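Local coordinates for protein cysteine desulfurase (Stenotrophomonas maltophilia, PDB 6WCI) that probably removes sulfur from L-cysteine with the help of pyridoxal 5'-phosphate, leaving L-alanine and passing the sulfur to a carrier, at residues Q223-R228 with D238-T243. Numbering follows the deposited sequence.
Sequences QAVPHR and DFYAIT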
loop_
_atom_site.group_PDB
_atom_site.type_symbol
_atom_site.label_atom_id
_atom_site.label_comp_id
_atom_site.label_asym_id
_atom_site.label_seq_id
_atom_site.Cartn_x
_atom_site.Cartn_y
_atom_site.Cartn_z
ATOM N N GLN B 223 -8.936 13.767 8.518
ATOM C CA GLN B 223 -8.622 15.156 8.812
ATOM C C GLN B 223 -8.689 15.476 10.297
ATOM O O GLN B 223 -8.498 16.637 10.672
ATOM C CB GLN B 223 -9.556 16.095 8.040
ATOM C CG GLN B 223 -9.442 15.979 6.531
ATOM C CD GLN B 223 -8.140 16.548 6.002
ATOM O OE1 GLN B 223 -7.464 17.314 6.689
ATOM N NE2 GLN B 223 -7.784 16.178 4.777
ATOM N N ALA B 224 -8.941 14.480 11.147
ATOM C CA ALA B 224 -8.958 14.685 12.593
ATOM C C ALA B 224 -7.575 14.532 13.233
ATOM O O ALA B 224 -7.070 15.463 13.869
ATOM C CB ALA B 224 -9.943 13.715 13.243
ATOM N N VAL B 225 -6.960 13.364 13.084
ATOM C CA VAL B 225 -5.754 13.027 13.844
ATOM C C VAL B 225 -4.537 13.892 13.525
ATOM O O VAL B 225 -3.645 13.973 14.381
ATOM C CB VAL B 225 -5.405 11.541 13.680
ATOM C CG1 VAL B 225 -6.572 10.703 14.161
ATOM C CG2 VAL B 225 -5.067 11.229 12.247
ATOM N N PRO B 226 -4.419 14.563 12.369
ATOM C CA PRO B 226 -3.290 15.497 12.221
ATOM C C PRO B 226 -3.510 16.861 12.849
ATOM O O PRO B 226 -2.534 17.609 12.987
ATOM C CB PRO B 226 -3.121 15.620 10.701
ATOM C CG PRO B 226 -4.405 15.231 10.118
ATOM C CD PRO B 226 -5.133 14.380 11.086
ATOM N N HIS B 227 -4.735 17.199 13.257
ATOM C CA HIS B 227 -5.063 18.551 13.689
ATOM C C HIS B 227 -5.557 18.652 15.126
ATOM O O HIS B 227 -5.635 19.771 15.654
ATOM C CB HIS B 227 -6.120 19.163 12.754
ATOM C CG HIS B 227 -5.689 19.216 11.322
ATOM N ND1 HIS B 227 -4.788 20.147 10.850
ATOM C CD2 HIS B 227 -6.020 18.442 10.263
ATOM C CE1 HIS B 227 -4.593 19.951 9.559
ATOM N NE2 HIS B 227 -5.330 18.922 9.177
ATOM N N ARG B 228 -5.879 17.536 15.775
ATOM C CA ARG B 228 -6.357 17.565 17.147
ATOM C C ARG B 228 -6.030 16.244 17.820
ATOM O O ARG B 228 -5.763 15.235 17.158
ATOM C CB ARG B 228 -7.862 17.814 17.206
ATOM C CG ARG B 228 -8.651 16.656 16.627
ATOM C CD ARG B 228 -10.061 17.074 16.267
ATOM N NE ARG B 228 -10.867 17.340 17.451
ATOM C CZ ARG B 228 -11.199 18.550 17.882
ATOM N NH1 ARG B 228 -10.790 19.632 17.229
ATOM N NH2 ARG B 228 -11.942 18.675 18.970
ATOM N N ASP B 238 -17.550 2.040 16.201
ATOM C CA ASP B 238 -17.200 0.661 15.857
ATOM C C ASP B 238 -15.939 0.546 15.000
ATOM O O ASP B 238 -15.250 -0.483 15.060
ATOM C CB ASP B 238 -18.361 -0.009 15.122
ATOM C CG ASP B 238 -19.617 -0.060 15.963
ATOM O OD1 ASP B 238 -19.676 -0.913 16.876
ATOM O OD2 ASP B 238 -20.518 0.786 15.733
ATOM N N PHE B 239 -15.642 1.559 14.188
ATOM C CA PHE B 239 -14.522 1.553 13.251
ATOM C C PHE B 239 -14.041 2.984 13.071
ATOM O O PHE B 239 -14.863 3.869 12.863
ATOM C CB PHE B 239 -14.917 1.040 11.863
ATOM C CG PHE B 239 -15.433 -0.370 11.839
ATOM C CD1 PHE B 239 -14.559 -1.441 11.691
ATOM C CD2 PHE B 239 -16.787 -0.620 11.903
ATOM C CE1 PHE B 239 -15.040 -2.746 11.647
ATOM C CE2 PHE B 239 -17.276 -1.914 11.855
ATOM C CZ PHE B 239 -16.399 -2.983 11.727
ATOM N N TYR B 240 -12.716 3.186 13.053
ATOM C CA TYR B 240 -12.117 4.507 12.879
ATOM C C TYR B 240 -10.921 4.396 11.938
ATOM O O TYR B 240 -10.027 3.573 12.165
ATOM C CB TYR B 240 -11.697 5.085 14.237
ATOM C CG TYR B 240 -11.353 6.564 14.254
ATOM C CD1 TYR B 240 -10.093 7.014 13.888
ATOM C CD2 TYR B 240 -12.287 7.505 14.671
ATOM C CE1 TYR B 240 -9.778 8.385 13.930
ATOM C CE2 TYR B 240 -11.985 8.858 14.714
ATOM C CZ TYR B 240 -10.737 9.294 14.341
ATOM O OH TYR B 240 -10.458 10.649 14.390
ATOM N N ALA B 241 -10.917 5.204 10.875
ATOM C CA ALA B 241 -9.931 5.126 9.799
ATOM C C ALA B 241 -9.080 6.394 9.733
ATOM O O ALA B 241 -9.610 7.505 9.780
ATOM C CB ALA B 241 -10.635 4.918 8.455
ATOM N N ILE B 242 -7.761 6.234 9.582
ATOM C CA ILE B 242 -6.848 7.366 9.440
ATOM C C ILE B 242 -5.921 7.111 8.261
ATOM O O ILE B 242 -5.817 5.993 7.752
ATOM C CB ILE B 242 -6.019 7.629 10.716
ATOM C CG1 ILE B 242 -5.167 6.408 11.045
ATOM C CG2 ILE B 242 -6.928 7.992 11.884
ATOM C CD1 ILE B 242 -4.110 6.643 12.114
ATOM N N THR B 243 -5.241 8.168 7.817
ATOM C CA THR B 243 -4.325 8.022 6.697
ATOM C C THR B 243 -3.003 8.722 6.999
ATOM O O THR B 243 -2.967 9.822 7.558
ATOM C CB THR B 243 -4.971 8.507 5.377
ATOM O OG1 THR B 243 -4.230 7.988 4.263
ATOM C CG2 THR B 243 -5.045 10.019 5.292
#
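In the large seven-stranded mixed sheet of the class-V aminotransferase fold, strand 239-243 meets the loop 223-228 that follows its parallel neighbour 216-220, and Val225 of the loop packs on Ile242 and Tyr240 of the strand. Both methyls of Val225 reach Ile242 CG2, CG1 at 3.6 Å and CG2 at 3.8 Å, so the Ile242 branch methyl touches both prongs of the valine; the two side chains cross at about a right angle. Val225 CG1 also lies near the plane of the Tyr240 ring, 4.0 Å from CE1, an edge contact rather than a stack on a face. The cofactor site of this fold adjoins the contact, and each segment gives the Lys246-linked pyridoxal phosphate one hydrogen bond: Gln223 NE2 to its O3, and Thr243 OG1 to its phosphate oxygen OP1. With CG anti to the backbone N (chi1 -167°), the Tyr240 ring projects from the strand and its OH lies 3.3 Å from Ala224 CB, a van der Waals contact of oxygen with methyl; the polar partner of the hydroxyl is His192 ND1, to which it is hydrogen-bonded. Ala224 O accepts from both His227 N (3.0 Å) and Arg228 N (3.1 Å), two bonds to one carbonyl that curl the backbone over 224-228. Leu101 of helix 81-101 touches both Val225 and Ile242, adding to the buried apolar packing.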